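Local coordinates for protein mariner Mos1 transposase (Drosophila mauritiana, PDB 4MDB) that cuts the Mos1 transposon out of DNA and pastes it elsewhere, working as a metal-dependent homodimer whose catalytic domain is the part in this structure, at residues K26-R31 and E211-C216; C74-Q79 and Q100-N105; Q178-Y183 and K187-E192. The protein carries 1 engineered substitution. One frame throughout, in Å; residues are numbered along the deposited sequence.

Interaction 1 of 3, residues K26-R31 and E211-C216; sequences KSFLHR and ERWEKC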
# COMPACT_ATOMS: atom_id res chain seq x y z
N LYS A 26 1.64 -1.23 22.08
CA LYS A 26 0.75 -0.08 21.81
C LYS A 26 0.29 -0.14 20.39
O LYS A 26 1.09 0.04 19.54
CB LYS A 26 1.43 1.24 22.05
CG LYS A 26 0.50 2.45 21.91
CD LYS A 26 1.35 3.70 21.94
CE LYS A 26 0.56 4.98 21.88
NZ LYS A 26 1.36 5.97 21.06
N SER A 27 -0.97 -0.49 20.16
CA SER A 27 -1.43 -0.55 18.77
C SER A 27 -1.24 0.73 18.03
O SER A 27 -1.58 1.79 18.54
CB SER A 27 -2.90 -0.96 18.67
OG SER A 27 -3.30 -0.99 17.35
N PHE A 28 -0.76 0.66 16.77
CA PHE A 28 -0.47 1.83 15.94
C PHE A 28 -1.19 1.73 14.63
O PHE A 28 -0.98 2.53 13.67
CB PHE A 28 1.02 1.92 15.69
CG PHE A 28 1.63 0.65 15.13
CD1 PHE A 28 2.11 -0.38 15.98
CD2 PHE A 28 1.76 0.49 13.78
CE1 PHE A 28 2.70 -1.50 15.49
CE2 PHE A 28 2.32 -0.69 13.28
CZ PHE A 28 2.80 -1.67 14.12
N LEU A 29 -2.06 0.76 14.51
CA LEU A 29 -2.64 0.48 13.22
C LEU A 29 -3.51 1.59 12.61
O LEU A 29 -3.62 1.73 11.38
CB LEU A 29 -3.52 -0.75 13.29
CG LEU A 29 -2.88 -2.01 13.80
CD1 LEU A 29 -3.93 -3.09 13.71
CD2 LEU A 29 -1.60 -2.41 13.08
N HIS A 30 -4.11 2.40 13.49
CA HIS A 30 -4.93 3.51 13.08
C HIS A 30 -4.13 4.67 12.50
O HIS A 30 -4.72 5.62 11.88
CB HIS A 30 -5.75 4.01 14.28
CG HIS A 30 -4.90 4.47 15.42
ND1 HIS A 30 -4.17 3.61 16.20
CD2 HIS A 30 -4.67 5.71 15.93
CE1 HIS A 30 -3.53 4.29 17.14
NE2 HIS A 30 -3.83 5.58 16.99
N ARG A 31 -2.80 4.63 12.62
CA ARG A 31 -1.96 5.64 12.02
C ARG A 31 -1.29 5.17 10.73
O ARG A 31 -0.50 5.91 10.16
CB ARG A 31 -0.90 6.16 13.01
CG ARG A 31 -1.58 6.65 14.26
CD ARG A 31 -0.69 7.43 15.17
NE ARG A 31 0.27 6.63 15.91
CZ ARG A 31 1.59 6.67 15.73
NH1 ARG A 31 2.12 7.47 14.82
NH2 ARG A 31 2.36 5.93 16.49
N GLU A 211 -2.84 -10.56 12.72
CA GLU A 211 -3.10 -11.97 12.53
C GLU A 211 -2.12 -12.49 11.45
O GLU A 211 -1.55 -13.60 11.60
CB GLU A 211 -4.56 -12.20 12.14
CG GLU A 211 -4.78 -13.41 11.23
CD GLU A 211 -6.24 -13.65 10.90
OE1 GLU A 211 -6.70 -14.78 11.23
OE2 GLU A 211 -6.91 -12.75 10.32
N ARG A 212 -1.88 -11.68 10.42
CA ARG A 212 -0.89 -12.01 9.41
C ARG A 212 0.51 -12.11 10.02
O ARG A 212 1.22 -13.10 9.81
CB ARG A 212 -0.90 -10.96 8.29
CG ARG A 212 -2.25 -10.79 7.62
CD ARG A 212 -2.11 -10.71 6.11
NE ARG A 212 -3.34 -11.12 5.43
CZ ARG A 212 -3.39 -12.00 4.43
NH1 ARG A 212 -2.28 -12.58 4.00
NH2 ARG A 212 -4.55 -12.31 3.87
N TRP A 213 0.91 -11.08 10.77
CA TRP A 213 2.24 -11.07 11.42
C TRP A 213 2.40 -12.37 12.25
O TRP A 213 3.46 -13.03 12.17
CB TRP A 213 2.57 -9.86 12.25
CG TRP A 213 2.55 -8.60 11.50
CD1 TRP A 213 2.86 -8.43 10.16
CD2 TRP A 213 2.13 -7.29 11.95
NE1 TRP A 213 2.71 -7.13 9.80
CE2 TRP A 213 2.30 -6.40 10.88
CE3 TRP A 213 1.77 -6.77 13.17
CZ2 TRP A 213 2.01 -5.06 10.99
CZ3 TRP A 213 1.49 -5.45 13.26
CH2 TRP A 213 1.59 -4.62 12.19
N GLU A 214 1.35 -12.72 13.00
CA GLU A 214 1.39 -13.93 13.90
C GLU A 214 1.60 -15.17 13.07
O GLU A 214 2.37 -16.05 13.47
CB GLU A 214 0.10 -14.03 14.72
CG GLU A 214 0.39 -14.65 16.08
CD GLU A 214 0.04 -13.76 17.25
OE1 GLU A 214 0.77 -12.76 17.56
OE2 GLU A 214 -0.95 -14.14 17.94
N LYS A 215 0.87 -15.28 11.98
CA LYS A 215 0.98 -16.44 11.09
C LYS A 215 2.38 -16.56 10.50
O LYS A 215 2.93 -17.67 10.37
CB LYS A 215 -0.07 -16.42 10.01
CG LYS A 215 -1.46 -16.75 10.52
CD LYS A 215 -2.40 -16.83 9.37
CE LYS A 215 -3.79 -17.19 9.81
NZ LYS A 215 -4.64 -17.05 8.59
N CYS A 216 2.94 -15.42 10.09
CA CYS A 216 4.28 -15.41 9.56
C CYS A 216 5.29 -15.87 10.56
O CYS A 216 6.14 -16.69 10.22
CB CYS A 216 4.62 -14.01 9.04
SG CYS A 216 6.16 -14.03 8.06
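Phe28 and Trp213 meet rim to rim, and this aromatic approach is the centre of the contact. Their six-membered rings have centroids 6.0 Å apart and planes only 21° from each other, yet neither ring lies over the face of the other, so this is not a stack. The two side chains come from opposite directions, and the touching atoms are the far ends: Phe28 CZ is 3.7 Å from Trp213 CH2. The first torsion of Phe28 (chi1 53°) puts CG between its own backbone N and carbonyl carbon, and from there the ring reaches toward the helix although its CB does not head that way.

The aliphatic component comes from Leu29. Its CD2 lies 4.0 Å from Trp213 CH2, so a single corner of the indole touches both residues of the loop. The same methyl also lies 4.3 Å above the plane of the Phe28 ring, out toward its rim.

No hydrogen bond crosses between the segments. A backbone bond within the turn, Arg31 N to Phe28 O at 3.0 Å, accompanies the short 3-10 segment 29-31 that carries Leu29. Around the contact, Arg22 forms a cation-pi interaction with Phe28, Ile125 of strand 125-127 also touches Phe28, and Leu19 of helix 6-25 packs on Trp213.

The Leu29 and Glu211 CA atoms, the nearest across the segments, are 12.5 Å apart, a gap bridged by long side chains. This buried apolar contact joins the turn between helix 6-25 and strand 32-42 to the C-terminal helix 209-218 of the RNase H-like catalytic domain.

Interaction 2 of 3, residues C74-Q79 and Q100-N105; sequences CVWWDQ and QQQLIN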
# COMPACT_ATOMS: atom_id res chain seq x y z
N CYS A 74 -1.54 3.68 -8.95
CA CYS A 74 -0.72 3.93 -7.76
C CYS A 74 -1.71 4.43 -6.73
O CYS A 74 -2.32 5.47 -6.93
CB CYS A 74 0.29 4.99 -8.04
SG CYS A 74 1.32 4.65 -9.52
N VAL A 75 -1.86 3.72 -5.63
CA VAL A 75 -2.92 4.15 -4.71
C VAL A 75 -2.41 4.05 -3.28
O VAL A 75 -1.69 3.13 -2.92
CB VAL A 75 -4.20 3.27 -4.92
CG1 VAL A 75 -3.88 1.78 -4.79
CG2 VAL A 75 -5.29 3.57 -3.93
N TRP A 76 -2.96 4.93 -2.46
CA TRP A 76 -2.64 5.03 -1.03
C TRP A 76 -3.92 5.14 -0.24
O TRP A 76 -4.83 5.83 -0.64
CB TRP A 76 -1.70 6.18 -0.69
CG TRP A 76 -0.41 6.14 -1.39
CD1 TRP A 76 0.74 5.56 -0.93
CD2 TRP A 76 -0.13 6.55 -2.74
NE1 TRP A 76 1.74 5.64 -1.88
CE2 TRP A 76 1.23 6.28 -2.98
CE3 TRP A 76 -0.88 7.22 -3.74
CZ2 TRP A 76 1.84 6.56 -4.21
CZ3 TRP A 76 -0.27 7.48 -4.96
CH2 TRP A 76 1.06 7.16 -5.16
N TRP A 77 -3.96 4.47 0.91
CA TRP A 77 -5.18 4.30 1.69
C TRP A 77 -4.92 4.01 3.13
O TRP A 77 -3.79 3.69 3.50
CB TRP A 77 -6.07 3.26 1.07
CG TRP A 77 -5.47 1.86 1.00
CD1 TRP A 77 -4.50 1.45 0.15
CD2 TRP A 77 -5.82 0.72 1.80
NE1 TRP A 77 -4.23 0.11 0.36
CE2 TRP A 77 -5.04 -0.38 1.34
CE3 TRP A 77 -6.73 0.49 2.82
CZ2 TRP A 77 -5.14 -1.66 1.92
CZ3 TRP A 77 -6.87 -0.77 3.35
CH2 TRP A 77 -6.07 -1.84 2.91
N ASP A 78 -5.94 4.16 3.97
CA ASP A 78 -5.87 3.82 5.36
C ASP A 78 -7.18 3.19 5.80
O ASP A 78 -7.99 2.79 4.98
CB ASP A 78 -5.43 5.04 6.17
CG ASP A 78 -6.55 6.13 6.27
OD1 ASP A 78 -7.64 5.91 5.73
OD2 ASP A 78 -6.37 7.09 7.06
N GLN A 79 -7.39 3.06 7.11
CA GLN A 79 -8.50 2.30 7.59
C GLN A 79 -9.81 3.03 7.32
O GLN A 79 -10.86 2.41 7.50
CB GLN A 79 -8.36 2.04 9.11
CG GLN A 79 -8.37 3.29 9.90
CD GLN A 79 -8.47 3.00 11.38
OE1 GLN A 79 -7.66 2.25 11.91
NE2 GLN A 79 -9.44 3.61 12.04
N GLN A 100 8.56 10.66 -5.78
CA GLN A 100 8.75 11.79 -4.89
C GLN A 100 7.59 12.74 -5.01
O GLN A 100 7.02 13.16 -4.01
CB GLN A 100 10.08 12.48 -5.24
CG GLN A 100 10.42 13.80 -4.61
CD GLN A 100 11.89 14.06 -4.85
OE1 GLN A 100 12.37 14.05 -5.99
NE2 GLN A 100 12.63 14.18 -3.79
N GLN A 101 7.20 13.05 -6.25
CA GLN A 101 6.06 13.92 -6.49
C GLN A 101 4.71 13.34 -6.01
O GLN A 101 3.87 14.05 -5.49
CB GLN A 101 6.00 14.32 -7.97
CG GLN A 101 5.12 15.50 -8.18
CD GLN A 101 5.54 16.70 -7.27
OE1 GLN A 101 6.72 17.08 -7.18
NE2 GLN A 101 4.57 17.23 -6.54
N GLN A 102 4.54 12.03 -6.19
CA GLN A 102 3.42 11.38 -5.63
C GLN A 102 3.31 11.53 -4.10
O GLN A 102 2.20 11.70 -3.63
CB GLN A 102 3.48 9.91 -6.04
CG GLN A 102 3.10 9.73 -7.53
CD GLN A 102 3.16 8.30 -7.95
OE1 GLN A 102 3.93 7.52 -7.39
NE2 GLN A 102 2.35 7.92 -8.93
N LEU A 103 4.39 11.34 -3.40
CA LEU A 103 4.37 11.44 -1.94
C LEU A 103 3.98 12.84 -1.54
O LEU A 103 3.22 13.02 -0.60
CB LEU A 103 5.67 11.05 -1.32
CG LEU A 103 6.18 9.60 -1.49
CD1 LEU A 103 7.52 9.47 -0.87
CD2 LEU A 103 5.21 8.67 -0.82
N ILE A 104 4.56 13.83 -2.24
CA ILE A 104 4.17 15.23 -1.97
C ILE A 104 2.69 15.49 -2.22
O ILE A 104 2.02 16.13 -1.41
CB ILE A 104 5.10 16.19 -2.72
CG1 ILE A 104 6.49 16.14 -2.09
CG2 ILE A 104 4.51 17.61 -2.75
CD1 ILE A 104 7.61 16.66 -2.99
N ASN A 105 2.11 14.99 -3.31
CA ASN A 105 0.72 15.13 -3.58
C ASN A 105 -0.16 14.36 -2.58
O ASN A 105 -1.18 14.80 -2.18
CB ASN A 105 0.44 14.64 -4.98
CG ASN A 105 1.14 15.49 -6.01
OD1 ASN A 105 1.50 16.59 -5.70
ND2 ASN A 105 1.34 14.98 -7.24
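The indole of Trp76 presents its edge to the side-chain amide of Gln102, whose CD lies in the indole plane 3.7 Å from Trp76 CH2. Ring and amide planes stand 81° apart, and the two side chains cross at about a right angle. Gln102 OE1 is also at this edge, near the ring plane and 3.7 Å from Trp76 CH2. Further back along the glutamine, CB approaches the same ring carbon at 3.8 Å, so both aliphatic and amide parts follow the indole rim.

The amide nitrogen turns to Cys74. Gln102 NE2 donates a hydrogen bond to Cys74 SG, 3.5 Å long, with the sulfur a little out of the amide plane. Beyond CG the glutamine chain is extended (chi2 180°), which carries the amide across to the strand. The stronger acceptor of NE2 is Glu86 OE1 on the neighbouring strand 81-87.

Cys74 and Trp76 both direct CB toward helix 96-113, which packs on this face of the RNase H-like sheet; the Trp76 side chain is about 7 Å from that of the magnesium ligand Asp36. Carboxylate and sulfur together satisfy the buried amide nitrogen, which would fix the amide's rotation and place OE1 beside the indole's C-H edge, probably a mildly favourable electrostatic contact.

Interaction 3 of 3, residues Q178-Y183 and K187-E192; sequences QRFDSY and KKWLDE
Trp189 meets Phe180 from its first side-chain atom: CB is 3.5 Å from Phe180 CE1. With CG anti to the backbone N (chi1 -174°), the indole extends from the helix toward the preceding loop. CG then meets Phe180 CZ at 3.5 Å, and CD2 and CE3 approach the same carbon. This is an offset edge-to-face pair, the edge of Phe180 turned to the face of Trp189, with planes 65° apart. Farther out, CD1, NE1 and CE2 pass to Gln178. Trp189 NE1 and Gln178 NE2 are 3.5 Å apart, a packing distance between two nitrogens, while Gln178 CG, near CE2, makes a CH-pi contact 4.0 Å from the centroid of the five-membered ring. Gln178 CG and Phe180 CZ lie over the same indole face.

Separately, Lys187 N donates to Tyr183 O at 3.2 Å in the first turn of the helix. Lys187 runs alongside Tyr183, and its NZ gives a weak bond to Tyr183 OH, whose stronger partner is Leu87 O.

The loop 178-182 thus folds back on helix 183-196, with Ser182 as N-cap. Trp189 also stacks with Trp193 and touches Met171, Ala174 and Leu175 of helix 162-175, while Phe180 reaches Ile40 and Phe42 of strand 32-42.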
# COMPACT_ATOMS: atom_id res chain seq x y z
N GLN A 178 -14.05 -6.72 -16.43
CA GLN A 178 -14.06 -5.48 -17.20
C GLN A 178 -13.26 -5.64 -18.48
O GLN A 178 -12.31 -6.39 -18.51
CB GLN A 178 -13.50 -4.31 -16.38
CG GLN A 178 -14.34 -4.01 -15.15
CD GLN A 178 -15.79 -3.61 -15.49
OE1 GLN A 178 -16.06 -2.82 -16.44
NE2 GLN A 178 -16.71 -4.11 -14.72
N ARG A 179 -13.69 -4.94 -19.55
CA ARG A 179 -12.89 -4.76 -20.76
C ARG A 179 -12.85 -3.28 -21.08
O ARG A 179 -13.69 -2.69 -21.84
CB ARG A 179 -13.42 -5.59 -21.93
CG ARG A 179 -13.43 -7.09 -21.67
CD ARG A 179 -12.00 -7.66 -21.59
NE ARG A 179 -11.99 -9.13 -21.52
CZ ARG A 179 -12.05 -9.86 -20.40
NH1 ARG A 179 -12.10 -9.27 -19.21
NH2 ARG A 179 -12.07 -11.19 -20.46
N PHE A 180 -11.86 -2.65 -20.48
CA PHE A 180 -11.70 -1.23 -20.57
C PHE A 180 -11.29 -0.75 -21.97
O PHE A 180 -10.56 -1.40 -22.71
CB PHE A 180 -10.74 -0.74 -19.51
CG PHE A 180 -11.26 -0.89 -18.10
CD1 PHE A 180 -12.48 -0.35 -17.70
CD2 PHE A 180 -10.51 -1.58 -17.15
CE1 PHE A 180 -12.92 -0.47 -16.41
CE2 PHE A 180 -10.96 -1.70 -15.86
CZ PHE A 180 -12.17 -1.18 -15.48
N ASP A 181 -11.84 0.42 -22.29
CA ASP A 181 -11.76 1.01 -23.61
C ASP A 181 -10.79 2.14 -23.56
O ASP A 181 -10.02 2.35 -24.48
CB ASP A 181 -13.15 1.56 -23.97
CG ASP A 181 -13.41 1.56 -25.46
OD1 ASP A 181 -12.98 0.62 -26.16
OD2 ASP A 181 -14.08 2.51 -25.91
N SER A 182 -10.84 2.90 -22.48
CA SER A 182 -10.09 4.13 -22.38
C SER A 182 -9.45 4.28 -21.01
O SER A 182 -9.90 3.72 -20.00
CB SER A 182 -11.00 5.33 -22.65
OG SER A 182 -11.99 5.51 -21.64
N TYR A 183 -8.39 5.05 -20.99
CA TYR A 183 -7.79 5.39 -19.75
C TYR A 183 -8.91 5.95 -18.81
O TYR A 183 -8.94 5.62 -17.61
CB TYR A 183 -6.59 6.32 -20.03
CG TYR A 183 -6.13 7.04 -18.83
CD1 TYR A 183 -6.92 8.06 -18.30
CD2 TYR A 183 -4.92 6.73 -18.21
CE1 TYR A 183 -6.52 8.76 -17.17
CE2 TYR A 183 -4.50 7.44 -17.10
CZ TYR A 183 -5.31 8.44 -16.57
OH TYR A 183 -4.97 9.17 -15.45
N LYS A 187 -10.45 5.14 -14.79
CA LYS A 187 -10.58 6.11 -13.72
C LYS A 187 -12.01 6.14 -13.11
O LYS A 187 -12.19 6.11 -11.88
CB LYS A 187 -10.18 7.48 -14.28
CG LYS A 187 -9.55 8.45 -13.28
CD LYS A 187 -8.76 9.53 -14.02
CE LYS A 187 -7.98 10.47 -13.09
NZ LYS A 187 -6.70 9.88 -12.60
N LYS A 188 -13.05 6.19 -13.95
CA LYS A 188 -14.40 6.09 -13.43
C LYS A 188 -14.71 4.76 -12.73
O LYS A 188 -15.36 4.73 -11.67
CB LYS A 188 -15.45 6.24 -14.55
CG LYS A 188 -16.87 6.37 -13.95
CD LYS A 188 -17.13 7.82 -13.52
CE LYS A 188 -17.88 7.92 -12.20
NZ LYS A 188 -19.29 7.41 -12.28
N TRP A 189 -14.30 3.66 -13.32
CA TRP A 189 -14.52 2.38 -12.67
C TRP A 189 -13.86 2.42 -11.27
O TRP A 189 -14.49 2.03 -10.26
CB TRP A 189 -13.97 1.24 -13.50
CG TRP A 189 -14.30 -0.02 -12.93
CD1 TRP A 189 -15.45 -0.71 -13.08
CD2 TRP A 189 -13.48 -0.80 -12.03
NE1 TRP A 189 -15.42 -1.85 -12.35
CE2 TRP A 189 -14.22 -1.92 -11.68
CE3 TRP A 189 -12.23 -0.61 -11.46
CZ2 TRP A 189 -13.74 -2.89 -10.82
CZ3 TRP A 189 -11.77 -1.59 -10.56
CH2 TRP A 189 -12.49 -2.67 -10.26
N LEU A 190 -12.64 2.94 -11.21
CA LEU A 190 -11.96 2.99 -9.86
C LEU A 190 -12.64 3.93 -8.90
O LEU A 190 -12.83 3.58 -7.76
CB LEU A 190 -10.48 3.33 -9.99
CG LEU A 190 -9.57 2.38 -10.71
CD1 LEU A 190 -8.35 3.10 -11.11
CD2 LEU A 190 -9.21 1.21 -9.83
N ASP A 191 -13.00 5.13 -9.35
CA ASP A 191 -13.79 6.05 -8.51
C ASP A 191 -14.99 5.39 -7.93
O ASP A 191 -15.20 5.44 -6.71
CB ASP A 191 -14.21 7.32 -9.28
CG ASP A 191 -13.06 8.23 -9.55
OD1 ASP A 191 -12.02 8.14 -8.83
OD2 ASP A 191 -13.16 9.04 -10.51
N GLU A 192 -15.78 4.72 -8.75
CA GLU A 192 -16.99 4.05 -8.27
C GLU A 192 -16.71 2.87 -7.32
O GLU A 192 -17.40 2.67 -6.34
CB GLU A 192 -17.89 3.51 -9.39
CG GLU A 192 -18.58 4.51 -10.30
CD GLU A 192 -19.49 3.80 -11.31
OE1 GLU A 192 -20.30 2.93 -10.89
OE2 GLU A 192 -19.39 4.11 -12.52

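In the fold
From the N terminus, helix 6-25 leads into the turn 26-31, whose partner, helix 209-218, comes near the end of the chain; interaction 1 therefore closes a loop of 179 intervening residues. Interactions 2 and 3 are both nested inside it, in series and without crossing. Interaction 2 closes a short loop that joins strand 69-78 to helix 96-113 by way of strand 81-87. Interaction 3 closes the tightest one, tying the loop after helix 162-175 to helix 183-196. Interactions 1 and 2 touch where His30 CA lies 3.2 Å from Gln79 OE1, although they lie on opposite sides of the chain's centre; interactions 1 and 3 do not touch, their centres being about 33 Å apart.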